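Local coordinates for Tetur07g02040 (Tetranychus urticae, PDB 6BDJ), which is an intradiol ring-cleavage dioxygenase that binds ferric iron and probably inserts both atoms of molecular oxygen into its substrate, at residues G143-I148 / M188-D193; Q163-E168 / K202-N207. All coordinates share one frame; numbering follows the deposited sequence.

The two contacts lie side by side, their centres about 11 Å apart, and their segments alternate along the chain in the order 143-148, 163-168, 188-193, 202-207. Interaction 1 joins two loops at the iron site, while interaction 2 pairs strand 157-166 with strand 205-208 within the mixed sheet. Two good bonds connect them directly. Ile148 O accepts from Ile164 N at 2.7 Å, where strand 148-154 runs antiparallel to strand 157-166, and Arg144 NH1 donates to Gln163 OE1 at 2.8 Å; Asn190 ND2 makes a weak one to Phe166 O. The iron-binding loop of interaction 1 is thus tied by both backbone and side chain to the strand that forms one half of interaction 2.

Interaction 1. Residues G143-I148 / M188-D193. With FE (Fe (III) ion), chain C.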
ATOM      1  N   GLY A 143       3.504  16.597   3.439  1.00100.41           N
ATOM      2  CA  GLY A 143       2.692  16.352   4.638  1.00 99.89           C
ATOM      3  C   GLY A 143       2.386  14.873   4.855  1.00 95.88           C
ATOM      4  O   GLY A 143       1.495  14.531   5.631  1.00 91.09           O
ATOM      5  N   ARG A 144       3.109  14.006   4.142  1.00 92.12           N
ATOM      6  CA  ARG A 144       3.002  12.565   4.298  1.00 85.63           C
ATOM      7  C   ARG A 144       4.347  11.900   4.058  1.00 82.23           C
ATOM      8  O   ARG A 144       5.141  12.303   3.209  1.00 78.37           O
ATOM      9  CB  ARG A 144       1.994  11.962   3.310  1.00 83.46           C
ATOM     10  CG  ARG A 144       0.531  12.263   3.604  1.00 83.11           C
ATOM     11  CD  ARG A 144       0.058  11.762   4.974  1.00 83.96           C
ATOM     12  NE  ARG A 144       0.625  10.473   5.383  1.00 83.32           N
ATOM     13  CZ  ARG A 144       0.058   9.277   5.191  1.00 79.77           C
ATOM     14  NH1 ARG A 144       0.672   8.192   5.636  1.00 76.00           N
ATOM     15  NH2 ARG A 144      -1.118   9.165   4.568  1.00 79.69           N
ATOM     16  N   THR A 145       4.574  10.835   4.808  1.00 78.84           N
ATOM     17  CA  THR A 145       5.749  10.012   4.653  1.00 76.69           C
ATOM     18  C   THR A 145       5.444   8.974   3.547  1.00 73.32           C
ATOM     19  O   THR A 145       4.263   8.682   3.273  1.00 69.84           O
ATOM     20  CB  THR A 145       6.108   9.370   6.006  1.00 77.78           C
ATOM     21  OG1 THR A 145       7.270   8.533   5.880  1.00 77.71           O
ATOM     22  CG2 THR A 145       4.913   8.597   6.620  1.00 75.13           C
ATOM     23  N   PRO A 146       6.490   8.416   2.903  1.00 73.28           N
ATOM     24  CA  PRO A 146       6.205   7.498   1.782  1.00 71.47           C
ATOM     25  C   PRO A 146       5.495   6.246   2.268  1.00 66.80           C
ATOM     26  O   PRO A 146       5.815   5.720   3.323  1.00 68.11           O
ATOM     27  CB  PRO A 146       7.597   7.145   1.235  1.00 73.91           C
ATOM     28  CG  PRO A 146       8.489   8.235   1.696  1.00 77.44           C
ATOM     29  CD  PRO A 146       7.926   8.709   3.006  1.00 78.52           C
ATOM     30  N   HIS A 147       4.534   5.779   1.497  1.00 61.69           N
ATOM     31  CA  HIS A 147       3.778   4.599   1.852  1.00 57.11           C
ATOM     32  C   HIS A 147       3.039   4.029   0.684  1.00 53.91           C
ATOM     33  O   HIS A 147       2.858   4.704  -0.336  1.00 52.73           O
ATOM     34  CB  HIS A 147       2.731   4.969   2.876  1.00 57.31           C
ATOM     35  CG  HIS A 147       1.798   6.027   2.401  1.00 56.06           C
ATOM     36  ND1 HIS A 147       2.116   7.365   2.442  1.00 57.06           N
ATOM     37  CD2 HIS A 147       0.570   5.948   1.844  1.00 54.91           C
ATOM     38  CE1 HIS A 147       1.102   8.074   1.980  1.00 55.31           C
ATOM     39  NE2 HIS A 147       0.172   7.236   1.550  1.00 55.09           N
ATOM     40  N   ILE A 148       2.573   2.795   0.873  1.00 51.93           N
ATOM     41  CA  ILE A 148       1.673   2.132  -0.052  1.00 49.77           C
ATOM     42  C   ILE A 148       0.430   1.763   0.727  1.00 49.36           C
ATOM     43  O   ILE A 148       0.522   1.149   1.810  1.00 52.69           O
ATOM     44  CB  ILE A 148       2.297   0.848  -0.610  1.00 51.31           C
ATOM     45  CG1 ILE A 148       3.537   1.180  -1.460  1.00 53.88           C
ATOM     46  CG2 ILE A 148       1.281   0.070  -1.470  1.00 50.04           C
ATOM     47  CD1 ILE A 148       4.383  -0.019  -1.883  1.00 54.56           C
ATOM     48  N   MET A 188       8.394  14.528   4.713  1.00104.60           N
ATOM     49  CA  MET A 188       7.926  14.451   6.091  1.00105.83           C
ATOM     50  C   MET A 188       8.432  13.143   6.687  1.00101.98           C
ATOM     51  O   MET A 188       8.332  12.091   6.039  1.00 97.00           O
ATOM     52  CB  MET A 188       6.399  14.509   6.178  1.00107.46           C
ATOM     53  CG  MET A 188       5.913  14.425   7.616  1.00111.57           C
ATOM     54  SD  MET A 188       4.122  14.331   7.738  1.00113.46           S
ATOM     55  CE  MET A 188       3.708  16.062   7.917  1.00117.18           C
ATOM     56  N   LYS A 189       8.998  13.231   7.897  1.00101.09           N
ATOM     57  CA  LYS A 189       9.480  12.068   8.643  1.00 99.07           C
ATOM     58  C   LYS A 189       8.358  11.159   9.090  1.00 90.06           C
ATOM     59  O   LYS A 189       7.264  11.645   9.362  1.00 85.97           O
ATOM     60  CB  LYS A 189      10.308  12.522   9.860  1.00104.30           C
ATOM     61  CG  LYS A 189      11.802  12.535   9.649  1.00110.26           C
ATOM     62  CD  LYS A 189      12.309  13.754   8.886  1.00114.52           C
ATOM     63  CE  LYS A 189      13.821  13.687   8.764  1.00119.83           C
ATOM     64  NZ  LYS A 189      14.433  14.989   8.375  1.00123.94           N
ATOM     65  N   ASN A 190       8.643   9.858   9.182  1.00 85.49           N
ATOM     66  CA  ASN A 190       7.692   8.882   9.758  1.00 80.78           C
ATOM     67  C   ASN A 190       7.057   9.365  11.073  1.00 83.12           C
ATOM     68  O   ASN A 190       5.842   9.343  11.246  1.00 78.06           O
ATOM     69  CB  ASN A 190       8.398   7.547  10.026  1.00 79.21           C
ATOM     70  CG  ASN A 190       8.386   6.613   8.830  1.00 77.09           C
ATOM     71  OD1 ASN A 190       7.689   6.847   7.851  1.00 71.27           O
ATOM     72  ND2 ASN A 190       9.155   5.543   8.906  1.00 77.81           N
ATOM     73  N   GLU A 191       7.915   9.868  11.956  1.00 91.18           N
ATOM     74  CA  GLU A 191       7.542  10.344  13.288  1.00 97.18           C
ATOM     75  C   GLU A 191       6.794  11.683  13.282  1.00 97.60           C
ATOM     76  O   GLU A 191       6.184  12.068  14.295  1.00 98.93           O
ATOM     77  CB  GLU A 191       8.795  10.522  14.172  1.00105.61           C
ATOM     78  CG  GLU A 191       9.575   9.259  14.537  1.00109.55           C
ATOM     79  CD  GLU A 191      10.474   8.734  13.419  1.00112.04           C
ATOM     80  OE1 GLU A 191      11.065   7.648  13.603  1.00116.09           O
ATOM     81  OE2 GLU A 191      10.564   9.375  12.345  1.00110.25           O
ATOM     82  N   GLU A 192       6.868  12.403  12.171  1.00 97.62           N
ATOM     83  CA  GLU A 192       6.095  13.633  11.982  1.00 97.49           C
ATOM     84  C   GLU A 192       4.707  13.341  11.433  1.00 91.64           C
ATOM     85  O   GLU A 192       3.814  14.206  11.526  1.00 91.03           O
ATOM     86  CB  GLU A 192       6.789  14.559  10.999  1.00102.07           C
ATOM     87  CG  GLU A 192       8.210  14.962  11.334  1.00107.93           C
ATOM     88  CD  GLU A 192       8.842  15.806  10.232  1.00110.87           C
ATOM     89  OE1 GLU A 192       8.110  16.335   9.317  1.00109.24           O
ATOM     90  OE2 GLU A 192      10.101  15.914  10.253  1.00116.70           O
ATOM     91  N   ASP A 193       4.544  12.142  10.842  1.00 85.14           N
ATOM     92  CA  ASP A 193       3.319  11.741  10.184  1.00 77.73           C
ATOM     93  C   ASP A 193       2.214  11.364  11.163  1.00 75.81           C
ATOM     94  O   ASP A 193       2.394  10.468  12.013  1.00 75.93           O
ATOM     95  CB  ASP A 193       3.596  10.564   9.257  1.00 78.00           C
ATOM     96  CG  ASP A 193       2.422  10.256   8.342  1.00 75.75           C
ATOM     97  OD1 ASP A 193       2.195  11.016   7.375  1.00 73.69           O
ATOM     98  OD2 ASP A 193       1.745   9.248   8.598  1.00 71.53           O
TER
HETATM   99 FE    FE C 301      -1.705   8.094   0.200  1.00 69.11          FE
HETATM  100  O   HOH W   1      -3.720   8.890   0.234  1.00 52.31           O
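Gly143, whose positive phi would drive any CB into the preceding carbonyl, opens the contact with its backbone against the end of Met188. The thioether lies on this peptide, SD 3.4 Å from Gly143 O and CE 3.4 Å from Gly143 CA, which is packing rather than polar bonding. Arg144 carries the charge pairing. Its chain bends at chi2 and chi3 so that NE reaches Asp193 OD1 at 2.6 Å on the syn lone pair, though the bond is bent (139° at the hydrogen), and NH1 adds a weak bond to Asp193 OD2 at 3.3 Å. The guanidinium and carboxylate planes are 33° apart, so this salt bridge is oblique rather than flat. Thr145 sets its OG1 anti to the backbone N, aimed at Asn190 OD1 at 2.6 Å; the hydroxyl approaches from above the carbonyl plane. Its CG2 packs against the Asp193 carboxylate carbon. The carbonyl of Thr145 takes an almost straight bond from His147 ND1 (2.7 Å, 168° at the hydrogen) lying in the imidazole plane, which fixes the ring rotation and turns NE2 to the iron, 2.5 Å away. Tyr96, His149 and a water also bind this Fe(III). His147 CE1 sits 3.4 Å above the guanidinium plane, offset toward its rim. Asp193 is also the N-cap of helix 194-198, with OD2 accepting from Phe196 N. The chemistry points to a second shell: Thr145 O positions the metal ligand and would probably polarise its ring toward the iron, while Asp193 is likely to temper the positive charge of Arg144 beside it.

Interaction 2. Residues Q163-E168 / K202-N207; sequences QIFFDE and KKSIIN
Ser204 faces strand 163-166 with its OG anti to the backbone N (chi1 -172°), which carries the hydroxyl across to Gln163 O. The resulting bond is very short, 2.5 Å from OG to O, and lies in the carbonyl plane with a C=O...OG angle of 159°. Ser204 also contributes its carbonyl: Phe165 N donates to Ser204 O at 2.9 Å. Phe165 O in turn accepts from Ile206 N at 2.8 Å, nearly along the C=O axis, so the two backbone bonds of Phe165 bracket Ile205, as expected of a parallel bridge. An alanine here in place of Ser204 would lose the hydroxyl bond to Gln163 O and would probably loosen the fit between the two segments at this point.

Phe165 and Ile205 project to one face of the sheet, where Phe165 CB and Ile205 CG1 come no closer than 4.2 Å; the phenyl ring there meets Phe196 edge-to-face. Phe166 and Ile206 occupy the other face, lying side by side and pointing the same way. Ile206 CG2 is 3.4 Å from Phe166 CE1 and equally near CD1, approaching the ring obliquely, while Ile206 CB packs at 3.6 Å on Ile164 CG2 as those two side chains cross. Farther along, Ile205 CG2 lies 3.5 Å from Asp167 N; Asp167 is the N-cap of helix 168-175, its OD2 also bonded to Ser169 OG.

The N-to-C directions of the short segments 163-166 and 205-207 differ by 64°, consistent with close pairing being limited to the region around Phe165 and Ile205. This is a strongly twisted parallel pair of neighbouring strands, linked through helices 168-175 and 194-198, within the otherwise largely antiparallel beta fold of an intradiol dioxygenase.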
ATOM      1  N   GLN A 163      -1.732   0.697   5.694  1.00 49.21           N
ATOM      2  CA  GLN A 163      -0.665   1.365   4.991  1.00 48.83           C
ATOM      3  C   GLN A 163       0.632   0.660   5.291  1.00 51.30           C
ATOM      4  O   GLN A 163       0.874   0.251   6.414  1.00 53.77           O
ATOM      5  CB  GLN A 163      -0.590   2.826   5.399  1.00 49.67           C
ATOM      6  CG  GLN A 163      -1.757   3.631   4.850  1.00 49.12           C
ATOM      7  CD  GLN A 163      -1.676   5.121   5.130  1.00 49.49           C
ATOM      8  OE1 GLN A 163      -0.585   5.675   5.327  1.00 49.39           O
ATOM      9  NE2 GLN A 163      -2.833   5.778   5.134  1.00 47.28           N
ATOM     10  N   ILE A 164       1.452   0.536   4.255  1.00 52.84           N
ATOM     11  CA  ILE A 164       2.759  -0.084   4.313  1.00 56.63           C
ATOM     12  C   ILE A 164       3.788   1.039   4.388  1.00 58.71           C
ATOM     13  O   ILE A 164       3.786   1.956   3.567  1.00 60.24           O
ATOM     14  CB  ILE A 164       3.002  -0.930   3.057  1.00 59.47           C
ATOM     15  CG1 ILE A 164       1.887  -1.965   2.890  1.00 59.30           C
ATOM     16  CG2 ILE A 164       4.362  -1.607   3.125  1.00 62.40           C
ATOM     17  CD1 ILE A 164       1.857  -2.678   1.561  1.00 60.04           C
ATOM     18  N   PHE A 165       4.675   0.955   5.368  1.00 60.07           N
ATOM     19  CA  PHE A 165       5.747   1.930   5.554  1.00 61.89           C
ATOM     20  C   PHE A 165       7.097   1.289   5.268  1.00 64.83           C
ATOM     21  O   PHE A 165       7.216   0.074   5.161  1.00 63.26           O
ATOM     22  CB  PHE A 165       5.665   2.494   6.972  1.00 61.52           C
ATOM     23  CG  PHE A 165       4.369   3.213   7.246  1.00 59.26           C
ATOM     24  CD1 PHE A 165       4.158   4.478   6.741  1.00 58.96           C
ATOM     25  CD2 PHE A 165       3.334   2.603   7.942  1.00 57.60           C
ATOM     26  CE1 PHE A 165       2.955   5.149   6.946  1.00 58.34           C
ATOM     27  CE2 PHE A 165       2.128   3.262   8.169  1.00 57.10           C
ATOM     28  CZ  PHE A 165       1.944   4.550   7.684  1.00 58.43           C
ATOM     29  N   PHE A 166       8.107   2.139   5.149  1.00 69.44           N
ATOM     30  CA  PHE A 166       9.483   1.714   4.837  1.00 73.39           C
ATOM     31  C   PHE A 166      10.433   2.090   5.958  1.00 79.45           C
ATOM     32  O   PHE A 166      10.230   3.108   6.657  1.00 79.67           O
ATOM     33  CB  PHE A 166       9.915   2.323   3.519  1.00 72.17           C
ATOM     34  CG  PHE A 166       9.048   1.882   2.383  1.00 66.85           C
ATOM     35  CD1 PHE A 166       9.340   0.719   1.701  1.00 66.80           C
ATOM     36  CD2 PHE A 166       7.878   2.562   2.077  1.00 63.21           C
ATOM     37  CE1 PHE A 166       8.526   0.267   0.659  1.00 64.68           C
ATOM     38  CE2 PHE A 166       7.050   2.118   1.051  1.00 60.29           C
ATOM     39  CZ  PHE A 166       7.381   0.963   0.341  1.00 60.84           C
ATOM     40  N   ASP A 167      11.461   1.258   6.148  1.00 84.75           N
ATOM     41  CA  ASP A 167      12.459   1.543   7.187  1.00 90.16           C
ATOM     42  C   ASP A 167      13.223   2.786   6.755  1.00 93.54           C
ATOM     43  O   ASP A 167      13.417   3.003   5.548  1.00 95.29           O
ATOM     44  CB  ASP A 167      13.371   0.334   7.475  1.00 92.87           C
ATOM     45  CG  ASP A 167      14.322   0.030   6.334  1.00 96.79           C
ATOM     46  OD1 ASP A 167      13.854  -0.508   5.307  1.00 96.08           O
ATOM     47  OD2 ASP A 167      15.538   0.340   6.458  1.00101.08           O
ATOM     48  N   GLU A 168      13.587   3.616   7.731  1.00 96.36           N
ATOM     49  CA  GLU A 168      14.096   4.966   7.472  1.00 98.78           C
ATOM     50  C   GLU A 168      15.372   4.929   6.647  1.00104.57           C
ATOM     51  O   GLU A 168      15.565   5.764   5.763  1.00105.42           O
ATOM     52  CB  GLU A 168      14.353   5.692   8.789  1.00101.29           C
ATOM     53  N   LYS A 202       4.829   1.621  13.013  1.00 67.16           N
ATOM     54  CA  LYS A 202       5.962   0.779  13.419  1.00 70.02           C
ATOM     55  C   LYS A 202       5.771  -0.724  13.199  1.00 70.08           C
ATOM     56  O   LYS A 202       6.726  -1.442  12.903  1.00 73.35           O
ATOM     57  CB  LYS A 202       6.293   1.027  14.893  1.00 70.70           C
ATOM     58  N   LYS A 203       4.540  -1.195  13.306  1.00 68.53           N
ATOM     59  CA  LYS A 203       4.232  -2.622  13.152  1.00 69.53           C
ATOM     60  C   LYS A 203       3.803  -2.944  11.732  1.00 67.63           C
ATOM     61  O   LYS A 203       3.254  -4.033  11.477  1.00 65.78           O
ATOM     62  CB  LYS A 203       3.103  -3.039  14.108  1.00 71.27           C
ATOM     63  CG  LYS A 203       3.229  -2.503  15.531  1.00 74.19           C
ATOM     64  CD  LYS A 203       2.117  -3.007  16.431  1.00 76.76           C
ATOM     65  CE  LYS A 203       2.376  -2.609  17.884  1.00 79.78           C
ATOM     66  NZ  LYS A 203       1.321  -3.076  18.826  1.00 80.89           N
ATOM     67  N   SER A 204       4.047  -2.000  10.820  1.00 66.02           N
ATOM     68  CA  SER A 204       3.533  -2.048   9.464  1.00 64.86           C
ATOM     69  C   SER A 204       4.612  -1.588   8.461  1.00 65.17           C
ATOM     70  O   SER A 204       4.305  -1.038   7.376  1.00 62.24           O
ATOM     71  CB  SER A 204       2.263  -1.186   9.423  1.00 63.05           C
ATOM     72  OG  SER A 204       1.591  -1.316   8.187  1.00 64.93           O
ATOM     73  N   ILE A 205       5.870  -1.838   8.827  1.00 67.59           N
ATOM     74  CA  ILE A 205       7.018  -1.537   7.983  1.00 68.96           C
ATOM     75  C   ILE A 205       7.343  -2.760   7.165  1.00 69.84           C
ATOM     76  O   ILE A 205       7.481  -3.833   7.713  1.00 69.52           O
ATOM     77  CB  ILE A 205       8.250  -1.179   8.808  1.00 72.76           C
ATOM     78  CG1 ILE A 205       8.018   0.162   9.510  1.00 73.46           C
ATOM     79  CG2 ILE A 205       9.487  -1.088   7.924  1.00 75.22           C
ATOM     80  CD1 ILE A 205       8.903   0.409  10.705  1.00 75.83           C
ATOM     81  N   ILE A 206       7.477  -2.585   5.849  1.00 72.29           N
ATOM     82  CA  ILE A 206       7.869  -3.689   4.969  1.00 72.16           C
ATOM     83  C   ILE A 206       9.352  -4.021   5.112  1.00 75.44           C
ATOM     84  O   ILE A 206      10.200  -3.142   5.209  1.00 73.89           O
ATOM     85  CB  ILE A 206       7.456  -3.495   3.484  1.00 71.66           C
ATOM     86  CG1 ILE A 206       7.753  -4.769   2.670  1.00 73.53           C
ATOM     87  CG2 ILE A 206       8.125  -2.289   2.839  1.00 71.19           C
ATOM     88  CD1 ILE A 206       6.877  -4.917   1.444  1.00 72.34           C
ATOM     89  N   ASN A 207       9.617  -5.316   5.127  1.00 80.10           N
ATOM     90  CA  ASN A 207      10.949  -5.860   5.278  1.00 87.63           C
ATOM     91  C   ASN A 207      11.576  -6.079   3.909  1.00 91.87           C
ATOM     92  O   ASN A 207      11.140  -6.954   3.141  1.00 91.75           O
ATOM     93  CB  ASN A 207      10.861  -7.185   6.026  1.00 89.55           C
ATOM     94  CG  ASN A 207      12.203  -7.703   6.434  1.00 94.76           C
ATOM     95  OD1 ASN A 207      12.812  -8.509   5.728  1.00 96.50           O
ATOM     96  ND2 ASN A 207      12.683  -7.238   7.581  1.00 96.15           N
TER